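Local coordinates for protein copper-containing nitrite reductase (Hyphomicrobium denitrificans 1NES1, PDB 6TFD) that probably reduces nitrite to nitric oxide with electrons from cytochrome c, using bound copper ions, and works as an assembly of identical subunits, at residues Val68-Ile73 with Ser101-Ile106; Ser143-Ile148 with Lys177-Asp182; His211-Lys216 with Gly244-Val249. All coordinates share one frame; numbering follows the deposited sequence.

Overall arrangement
The three contacts follow one another in series along the chain. Interaction 1 pairs strands 67-73 and 100-106 in the N-terminal cupredoxin domain, near the copper held by His80, Cys117, His122 and Met127. Interaction 2, its centre about 29 Å from that of interaction 1, lays the loop that follows strand 128-134 over the end of strand 166-181. In that way it joins the connection from the N-terminal domain to the next cupredoxin domain. Interaction 3 lies in the same sheet, where strand 207-214 runs beside 166-181 and 246-252 forms an outer strand; the centres of 2 and 3 are about 25 Å apart. Contacts 1 and 3, about 50 Å apart between centres, flank separate copper sites.

Interaction 1: Val68-Ile73 with Ser101-Ile106; sequences VQINLI and STFSFI
In the N-terminal cupredoxin domain, Val68-Ile73 and Ser101-Ile106 pair as antiparallel strands, their axes 4.8 Å apart at closest. Six backbone hydrogen bonds join Val68 to Phe105, Ile70 to Phe103 and Leu72 to Ser101, two for each pair; the nearly straight one from Val68 N to Phe105 O measures 2.8 Å.

On the face that carries Val68, Ile70 and Leu72, two aliphatic side chains lie alongside two phenylalanines. Both rings have CG between the backbone N and the carbonyl carbon (chi1 70° for Phe103 and 60° for Phe105), which brings each over the neighbouring strand. Val68 CB sits above one face of the Phe105 ring, 4.0 Å from its centroid, and Val68 CG1 touches CZ of that ring at 3.6 Å. Ile70 repeats the CH-pi arrangement on Phe103, with CB 4.3 Å from the ring centroid, while its CD1 reaches the edge of the Phe105 ring.

This is the apolar inner side of the cupredoxin beta sandwich: Val62 and Leu60 pack on Val68 and Ile70, and Leu72 approaches the copper ligand His80. The opposite face is polar. Asn71 OD1 lies 3.1 Å from Thr102 CB and accepts Gln69 NE2 at 3.0 Å on a lone pair, in the plane of both amides. Beyond them, Ser104 OG bonds to Pro266 O of a second subunit, whose Tyr318 packs on Asn71 and Thr102.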
loop_
_atom_site.group_PDB
_atom_site.type_symbol
_atom_site.label_atom_id
_atom_site.label_comp_id
_atom_site.label_asym_id
_atom_site.label_seq_id
_atom_site.Cartn_x
_atom_site.Cartn_y
_atom_site.Cartn_z
ATOM N N VAL A 68 -36.771 -9.417 5.609
ATOM C CA VAL A 68 -35.439 -8.896 6.034
ATOM C C VAL A 68 -34.395 -9.861 5.489
ATOM O O VAL A 68 -34.548 -11.081 5.723
ATOM C CB VAL A 68 -35.367 -8.759 7.566
ATOM C CG1 VAL A 68 -33.988 -8.349 8.058
ATOM C CG2 VAL A 68 -36.414 -7.773 8.059
ATOM N N GLN A 69 -33.439 -9.328 4.729
ATOM C CA GLN A 69 -32.266 -10.065 4.191
ATOM C C GLN A 69 -31.048 -9.450 4.870
ATOM O O GLN A 69 -30.933 -8.195 4.859
ATOM C CB GLN A 69 -32.186 -9.937 2.669
ATOM C CG GLN A 69 -31.133 -10.823 2.007
ATOM C CD GLN A 69 -30.880 -10.482 0.550
ATOM O OE1 GLN A 69 -31.806 -10.303 -0.237
ATOM N NE2 GLN A 69 -29.614 -10.409 0.164
ATOM N N ILE A 70 -30.237 -10.285 5.518
ATOM C CA ILE A 70 -28.977 -9.850 6.178
ATOM C C ILE A 70 -27.836 -10.595 5.491
ATOM O O ILE A 70 -27.890 -11.841 5.447
ATOM C CB ILE A 70 -29.009 -10.118 7.694
ATOM C CG1 ILE A 70 -30.049 -9.246 8.401
ATOM C CG2 ILE A 70 -27.621 -9.940 8.314
ATOM C CD1 ILE A 70 -30.292 -9.647 9.846
ATOM N N ASN A 71 -26.866 -9.846 4.977
ATOM C CA ASN A 71 -25.633 -10.385 4.353
ATOM C C ASN A 71 -24.462 -10.259 5.339
ATOM O O ASN A 71 -23.995 -9.107 5.570
ATOM C CB ASN A 71 -25.314 -9.633 3.065
ATOM C CG ASN A 71 -26.496 -9.538 2.130
ATOM O OD1 ASN A 71 -27.169 -10.537 1.846
ATOM N ND2 ASN A 71 -26.730 -8.334 1.631
ATOM N N LEU A 72 -23.963 -11.384 5.859
ATOM C CA LEU A 72 -22.730 -11.407 6.689
ATOM C C LEU A 72 -21.483 -11.655 5.824
ATOM O O LEU A 72 -21.408 -12.707 5.155
ATOM C CB LEU A 72 -22.841 -12.488 7.768
ATOM C CG LEU A 72 -21.687 -12.489 8.765
ATOM C CD1 LEU A 72 -21.660 -11.184 9.544
ATOM C CD2 LEU A 72 -21.786 -13.671 9.710
ATOM N N ILE A 73 -20.501 -10.756 5.908
ATOM C CA ILE A 73 -19.174 -10.879 5.239
ATOM C C ILE A 73 -18.083 -10.854 6.310
ATOM O O ILE A 73 -18.055 -9.900 7.109
ATOM C CB ILE A 73 -19.006 -9.764 4.195
ATOM C CG1 ILE A 73 -20.244 -9.705 3.291
ATOM C CG2 ILE A 73 -17.715 -9.964 3.414
ATOM C CD1 ILE A 73 -20.161 -8.736 2.123
ATOM N N SER A 101 -22.304 -15.373 4.078
ATOM C CA SER A 101 -23.553 -16.153 4.278
ATOM C C SER A 101 -24.701 -15.151 4.377
ATOM O O SER A 101 -24.549 -14.159 5.114
ATOM C CB SER A 101 -23.450 -17.032 5.504
ATOM O OG SER A 101 -24.587 -17.860 5.695
ATOM N N THR A 102 -25.778 -15.326 3.610
ATOM C CA THR A 102 -26.970 -14.443 3.722
ATOM C C THR A 102 -28.161 -15.303 4.136
ATOM O O THR A 102 -28.192 -16.520 3.796
ATOM C CB THR A 102 -27.214 -13.556 2.489
ATOM O OG1 THR A 102 -28.418 -13.943 1.832
ATOM C CG2 THR A 102 -26.087 -13.560 1.488
ATOM N N PHE A 103 -29.038 -14.693 4.930
ATOM C CA PHE A 103 -30.272 -15.308 5.484
ATOM C C PHE A 103 -31.396 -14.260 5.479
ATOM O O PHE A 103 -31.130 -13.030 5.363
ATOM C CB PHE A 103 -30.015 -15.931 6.863
ATOM C CG PHE A 103 -29.748 -14.982 8.008
ATOM C CD1 PHE A 103 -28.493 -14.416 8.196
ATOM C CD2 PHE A 103 -30.738 -14.691 8.933
ATOM C CE1 PHE A 103 -28.247 -13.561 9.262
ATOM C CE2 PHE A 103 -30.488 -13.838 9.995
ATOM C CZ PHE A 103 -29.244 -13.285 10.164
ATOM N N SER A 104 -32.631 -14.743 5.560
ATOM C CA SER A 104 -33.849 -13.904 5.534
ATOM C C SER A 104 -34.928 -14.487 6.442
ATOM O O SER A 104 -34.865 -15.694 6.809
ATOM C CB SER A 104 -34.365 -13.741 4.129
ATOM O OG SER A 104 -34.485 -15.004 3.495
ATOM N N PHE A 105 -35.907 -13.636 6.735
ATOM C CA PHE A 105 -37.064 -13.920 7.616
ATOM C C PHE A 105 -38.083 -12.795 7.416
ATOM O O PHE A 105 -37.720 -11.740 6.856
ATOM C CB PHE A 105 -36.615 -14.076 9.079
ATOM C CG PHE A 105 -35.939 -12.865 9.677
ATOM C CD1 PHE A 105 -34.583 -12.650 9.507
ATOM C CD2 PHE A 105 -36.661 -11.928 10.394
ATOM C CE1 PHE A 105 -33.969 -11.515 10.020
ATOM C CE2 PHE A 105 -36.052 -10.789 10.901
ATOM C CZ PHE A 105 -34.702 -10.586 10.721
ATOM N N ILE A 106 -39.326 -13.031 7.838
ATOM C CA ILE A 106 -40.401 -11.999 7.863
ATOM C C ILE A 106 -40.418 -11.400 9.270
ATOM O O ILE A 106 -40.600 -12.154 10.237
ATOM C CB ILE A 106 -41.761 -12.582 7.430
ATOM C CG1 ILE A 106 -41.719 -13.132 5.999
ATOM C CG2 ILE A 106 -42.867 -11.545 7.584
ATOM C CD1 ILE A 106 -41.366 -14.612 5.909
#

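Interaction 2: Ser143-Ile148 with Lys177-Asp182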
loop_
_atom_site.group_PDB
_atom_site.type_symbol
_atom_site.label_atom_id
_atom_site.label_comp_id
_atom_site.label_asym_id
_atom_site.label_seq_id
_atom_site.Cartn_x
_atom_site.Cartn_y
_atom_site.Cartn_z
ATOM N N SER A 143 -38.901 13.341 -1.746
ATOM C CA SER A 143 -37.888 13.557 -2.816
ATOM C C SER A 143 -37.278 14.964 -2.744
ATOM O O SER A 143 -37.908 15.880 -2.197
ATOM C CB SER A 143 -38.478 13.289 -4.174
ATOM O OG SER A 143 -39.897 13.325 -4.122
ATOM N N THR A 144 -36.120 15.109 -3.383
ATOM C CA THR A 144 -35.233 16.298 -3.447
ATOM C C THR A 144 -35.129 16.816 -4.892
ATOM O O THR A 144 -34.808 18.006 -5.080
ATOM C CB THR A 144 -33.877 15.867 -2.868
ATOM O OG1 THR A 144 -33.966 16.313 -1.521
ATOM C CG2 THR A 144 -32.637 16.399 -3.563
ATOM N N ALA A 145 -35.325 15.932 -5.874
ATOM C CA ALA A 145 -35.195 16.207 -7.329
ATOM C C ALA A 145 -36.454 15.720 -8.054
ATOM O O ALA A 145 -37.329 15.101 -7.410
ATOM C CB ALA A 145 -33.942 15.563 -7.903
ATOM N N ALA A 146 -36.520 16.014 -9.354
ATOM C CA ALA A 146 -37.669 15.733 -10.247
ATOM C C ALA A 146 -37.865 14.221 -10.336
ATOM O O ALA A 146 -36.840 13.472 -10.328
ATOM C CB ALA A 146 -37.413 16.350 -11.608
ATOM N N ASP A 147 -39.124 13.787 -10.379
ATOM C CA ASP A 147 -39.515 12.404 -10.764
ATOM C C ASP A 147 -39.252 12.256 -12.271
ATOM O O ASP A 147 -39.887 12.968 -13.059
ATOM C CB ASP A 147 -40.967 12.101 -10.364
ATOM C CG ASP A 147 -41.492 10.779 -10.904
ATOM O OD1 ASP A 147 -40.655 9.875 -11.141
ATOM O OD2 ASP A 147 -42.726 10.675 -11.115
ATOM N N ILE A 148 -38.335 11.378 -12.667
ATOM C CA ILE A 148 -37.945 11.228 -14.098
ATOM C C ILE A 148 -38.396 9.863 -14.634
ATOM O O ILE A 148 -38.061 9.579 -15.806
ATOM C CB ILE A 148 -36.434 11.494 -14.298
ATOM C CG1 ILE A 148 -35.522 10.627 -13.416
ATOM C CG2 ILE A 148 -36.157 12.981 -14.101
ATOM C CD1 ILE A 148 -35.730 9.126 -13.513
ATOM N N LYS A 177 -31.641 17.040 -12.809
ATOM C CA LYS A 177 -31.393 16.130 -11.669
ATOM C C LYS A 177 -32.673 15.324 -11.462
ATOM O O LYS A 177 -33.740 15.908 -11.574
ATOM C CB LYS A 177 -30.934 16.916 -10.433
ATOM C CG LYS A 177 -29.518 17.482 -10.533
ATOM C CD LYS A 177 -28.963 18.045 -9.228
ATOM C CE LYS A 177 -27.788 18.992 -9.409
ATOM N NZ LYS A 177 -28.234 20.332 -9.869
ATOM N N GLY A 178 -32.551 14.020 -11.218
ATOM C CA GLY A 178 -33.696 13.135 -10.991
ATOM C C GLY A 178 -33.507 12.333 -9.722
ATOM O O GLY A 178 -32.355 12.039 -9.360
ATOM N N GLN A 179 -34.614 11.968 -9.081
ATOM C CA GLN A 179 -34.616 11.066 -7.907
ATOM C C GLN A 179 -34.297 9.648 -8.406
ATOM O O GLN A 179 -35.251 8.945 -8.798
ATOM C CB GLN A 179 -35.964 11.171 -7.188
ATOM C CG GLN A 179 -35.911 10.774 -5.725
ATOM C CD GLN A 179 -35.102 11.787 -4.962
ATOM O OE1 GLN A 179 -35.219 12.985 -5.206
ATOM N NE2 GLN A 179 -34.261 11.307 -4.061
ATOM N N LEU A 180 -33.007 9.264 -8.351
ATOM C CA LEU A 180 -32.434 7.918 -8.674
ATOM C C LEU A 180 -32.903 6.845 -7.684
ATOM O O LEU A 180 -33.221 5.719 -8.123
ATOM C CB LEU A 180 -30.905 8.014 -8.652
ATOM C CG LEU A 180 -30.154 6.700 -8.842
ATOM C CD1 LEU A 180 -30.658 5.925 -10.045
ATOM C CD2 LEU A 180 -28.666 6.964 -8.996
ATOM N N ASP A 181 -32.846 7.142 -6.389
ATOM C CA ASP A 181 -33.329 6.249 -5.294
ATOM C C ASP A 181 -33.937 7.158 -4.214
ATOM O O ASP A 181 -33.904 8.401 -4.384
ATOM C CB ASP A 181 -32.217 5.308 -4.796
ATOM C CG ASP A 181 -32.630 4.042 -4.033
ATOM O OD1 ASP A 181 -33.829 3.916 -3.634
ATOM O OD2 ASP A 181 -31.732 3.172 -3.814
ATOM N N ASP A 182 -34.511 6.545 -3.182
ATOM C CA ASP A 182 -35.107 7.186 -1.984
ATOM C C ASP A 182 -34.381 8.487 -1.580
ATOM O O ASP A 182 -35.071 9.538 -1.496
ATOM C CB ASP A 182 -35.082 6.179 -0.840
ATOM C CG ASP A 182 -36.397 6.159 -0.115
ATOM O OD1 ASP A 182 -37.438 5.914 -0.787
ATOM O OD2 ASP A 182 -36.365 6.416 1.097
HETATM O O HOH W 1 -34.522 18.165 -11.138
HETATM O O HOH W 2 -37.047 9.593 -10.639
#
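Gln179 meets the loop Ser143-Ile148 through both its side chain and its backbone, next to the single bridge between Ala146 and Gly178. Among the hydrogen bonds, Gln179 OE1 accepts two backbone N-H groups: Thr144 N at 2.9 Å, from above the carbonyl plane, and Ala145 N at 3.0 Å, nearly in line with the C=O. The side chain bends at chi2 (68°) to bring the amide there, and Gln179 NE2 is held by Asp181 O at 2.9 Å, which fixes the amide's rotation. Gln179 N in turn donates to Ala146 O at 3.0 Å.

Water adds a further link, one molecule accepting from Ile148 N and donating to Gln179 O.

The apolar contacts are small. Ala145 CB rests 3.7 Å from Gly178 C, and Ile148 CG1 lies 3.9 Å from Gly178 CA, on the side where any other residue would carry its CB. A leucine in place of Gln179 would probably leave Thr144 N and Ala145 N without their shared acceptor and the loop less firmly held. Since every direct hydrogen bond across the contact involves Gln179, the polar attachment of this interdomain loop to the end of strand 166-181 is concentrated in one residue.

Interaction 3: His211-Lys216 with Gly244-Val249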
loop_
_atom_site.group_PDB
_atom_site.type_symbol
_atom_site.label_atom_id
_atom_site.label_comp_id
_atom_site.label_asym_id
_atom_site.label_seq_id
_atom_site.Cartn_x
_atom_site.Cartn_y
_atom_site.Cartn_z
ATOM N N HIS A 211 -39.485 17.368 -35.024
ATOM C CA HIS A 211 -38.898 18.607 -34.448
ATOM C C HIS A 211 -38.136 18.266 -33.155
ATOM O O HIS A 211 -38.803 17.901 -32.164
ATOM C CB HIS A 211 -40.016 19.628 -34.205
ATOM C CG HIS A 211 -40.624 20.123 -35.471
ATOM N ND1 HIS A 211 -40.250 21.325 -36.037
ATOM C CD2 HIS A 211 -41.522 19.560 -36.315
ATOM C CE1 HIS A 211 -40.902 21.489 -37.175
ATOM N NE2 HIS A 211 -41.683 20.419 -37.369
ATOM N N LEU A 212 -36.801 18.376 -33.155
ATOM C CA LEU A 212 -35.978 18.209 -31.922
ATOM C C LEU A 212 -35.490 19.583 -31.441
ATOM O O LEU A 212 -34.672 20.234 -32.163
ATOM C CB LEU A 212 -34.801 17.258 -32.178
ATOM C CG LEU A 212 -34.203 16.611 -30.923
ATOM C CD1 LEU A 212 -33.416 15.366 -31.268
ATOM C CD2 LEU A 212 -33.304 17.576 -30.159
ATOM N N LYS A 213 -35.967 19.994 -30.264
ATOM C CA LYS A 213 -35.531 21.227 -29.565
ATOM C C LYS A 213 -34.560 20.807 -28.464
ATOM O O LYS A 213 -34.920 19.888 -27.700
ATOM C CB LYS A 213 -36.708 21.955 -28.908
ATOM C CG LYS A 213 -37.596 22.804 -29.813
ATOM C CD LYS A 213 -38.774 23.443 -29.052
ATOM C CE LYS A 213 -38.900 24.943 -29.237
ATOM N NZ LYS A 213 -39.770 25.283 -30.387
ATOM N N ASN A 214 -33.382 21.437 -28.404
ATOM C CA ASN A 214 -32.426 21.311 -27.276
ATOM C C ASN A 214 -32.744 22.446 -26.318
ATOM O O ASN A 214 -32.651 23.612 -26.770
ATOM C CB ASN A 214 -30.967 21.372 -27.732
ATOM C CG ASN A 214 -30.011 20.697 -26.772
ATOM O OD1 ASN A 214 -30.386 20.333 -25.660
ATOM N ND2 ASN A 214 -28.775 20.501 -27.200
ATOM N N ALA A 215 -33.123 22.144 -25.070
ATOM C CA ALA A 215 -33.397 23.191 -24.052
ATOM C C ALA A 215 -32.187 24.141 -23.922
ATOM O O ALA A 215 -31.004 23.711 -24.151
ATOM C CB ALA A 215 -33.773 22.579 -22.722
ATOM N N LYS A 216 -32.461 25.399 -23.565
ATOM C CA LYS A 216 -31.439 26.476 -23.450
ATOM C C LYS A 216 -30.432 26.131 -22.343
ATOM O O LYS A 216 -29.238 26.468 -22.489
ATOM C CB LYS A 216 -32.114 27.814 -23.145
ATOM C CG LYS A 216 -32.799 28.503 -24.317
ATOM C CD LYS A 216 -34.078 29.243 -23.935
ATOM C CE LYS A 216 -33.873 30.380 -22.955
ATOM N NZ LYS A 216 -34.020 31.710 -23.600
ATOM N N GLY A 244 -30.629 25.510 -26.999
ATOM C CA GLY A 244 -31.508 26.636 -27.377
ATOM C C GLY A 244 -31.812 26.711 -28.875
ATOM O O GLY A 244 -32.462 27.707 -29.286
ATOM N N ALA A 245 -31.387 25.711 -29.660
ATOM C CA ALA A 245 -31.670 25.554 -31.104
ATOM C C ALA A 245 -32.729 24.467 -31.341
ATOM O O ALA A 245 -33.035 23.693 -30.402
ATOM C CB ALA A 245 -30.405 25.197 -31.830
ATOM N N GLU A 246 -33.242 24.400 -32.574
ATOM C CA GLU A 246 -34.130 23.311 -33.061
ATOM C C GLU A 246 -33.586 22.738 -34.372
ATOM O O GLU A 246 -33.134 23.532 -35.214
ATOM C CB GLU A 246 -35.544 23.843 -33.296
ATOM C CG GLU A 246 -36.554 22.777 -33.728
ATOM C CD GLU A 246 -37.911 23.355 -34.099
ATOM O OE1 GLU A 246 -38.767 23.450 -33.210
ATOM O OE2 GLU A 246 -38.098 23.740 -35.267
ATOM N N THR A 247 -33.661 21.416 -34.548
ATOM C CA THR A 247 -33.509 20.747 -35.873
ATOM C C THR A 247 -34.848 20.119 -36.280
ATOM O O THR A 247 -35.685 19.788 -35.382
ATOM C CB THR A 247 -32.345 19.743 -35.945
ATOM O OG1 THR A 247 -32.384 18.786 -34.879
ATOM C CG2 THR A 247 -31.005 20.447 -35.974
ATOM N N VAL A 248 -35.043 20.005 -37.597
ATOM C CA VAL A 248 -36.245 19.403 -38.240
ATOM C C VAL A 248 -35.766 18.414 -39.302
ATOM O O VAL A 248 -34.888 18.770 -40.097
ATOM C CB VAL A 248 -37.168 20.488 -38.824
ATOM C CG1 VAL A 248 -38.421 19.887 -39.437
ATOM C CG2 VAL A 248 -37.548 21.519 -37.775
ATOM N N VAL A 249 -36.296 17.194 -39.266
ATOM C CA VAL A 249 -36.018 16.128 -40.276
ATOM C C VAL A 249 -37.327 15.411 -40.653
ATOM O O VAL A 249 -38.185 15.154 -39.746
ATOM C CB VAL A 249 -34.970 15.132 -39.742
ATOM C CG1 VAL A 249 -35.505 14.375 -38.524
ATOM C CG2 VAL A 249 -34.468 14.177 -40.830
#
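Glu246 reaches from its strand across to His211 and Lys213 of the neighbouring one. Its CB lies 3.9 Å from Leu212 O, and CG, anti to the backbone N (chi1 -177°), comes nearer to the same oxygen while running beside Lys213 CG. The extended chain then lifts CD to the edge of the His211 ring, in its plane. There the carboxylate divides its oxygens between two partners: OE2 accepts a weak hydrogen bond from His211 ND1 at 3.3 Å, and OE1 forms a salt bridge with Lys213 NZ at 3.5 Å. Ring and carboxylate planes are turned 73° apart, and the lysine, bent at chi3 and chi4, slants across the glutamate.

His211 also packs against Val248, the two side chains rising together from the sheet. Val248 CG1 sits over one ring face, 4.0 Å from the centroid. The other ring nitrogen, NE2, bonds to Glu209, so carboxylates meet both nitrogens and would probably favour a protonated imidazole.

These strands form the border of a mixed cupredoxin sheet, where 246-252 is an outermost strand within the chain and 207-214 continues inward to 166-181. Backbone bonds join them in antiparallel fashion: Leu212 and Thr247 exchange a pair, Thr247 N to Leu212 O measuring 2.8 Å, and Asn214 N donates to Ala245 O. Past the end of the ladder, Gly244 N donates to Asn214 O at 2.8 Å, arriving from above the carbonyl plane.

On the face turned from Glu246, Thr247 OG1 bonds to Thr241 OG1. The Asn214 amide binds Thr241 O and Met220 O through ND2 and Ser218 OG through OD1, which places it beside His222, a ligand of a second copper.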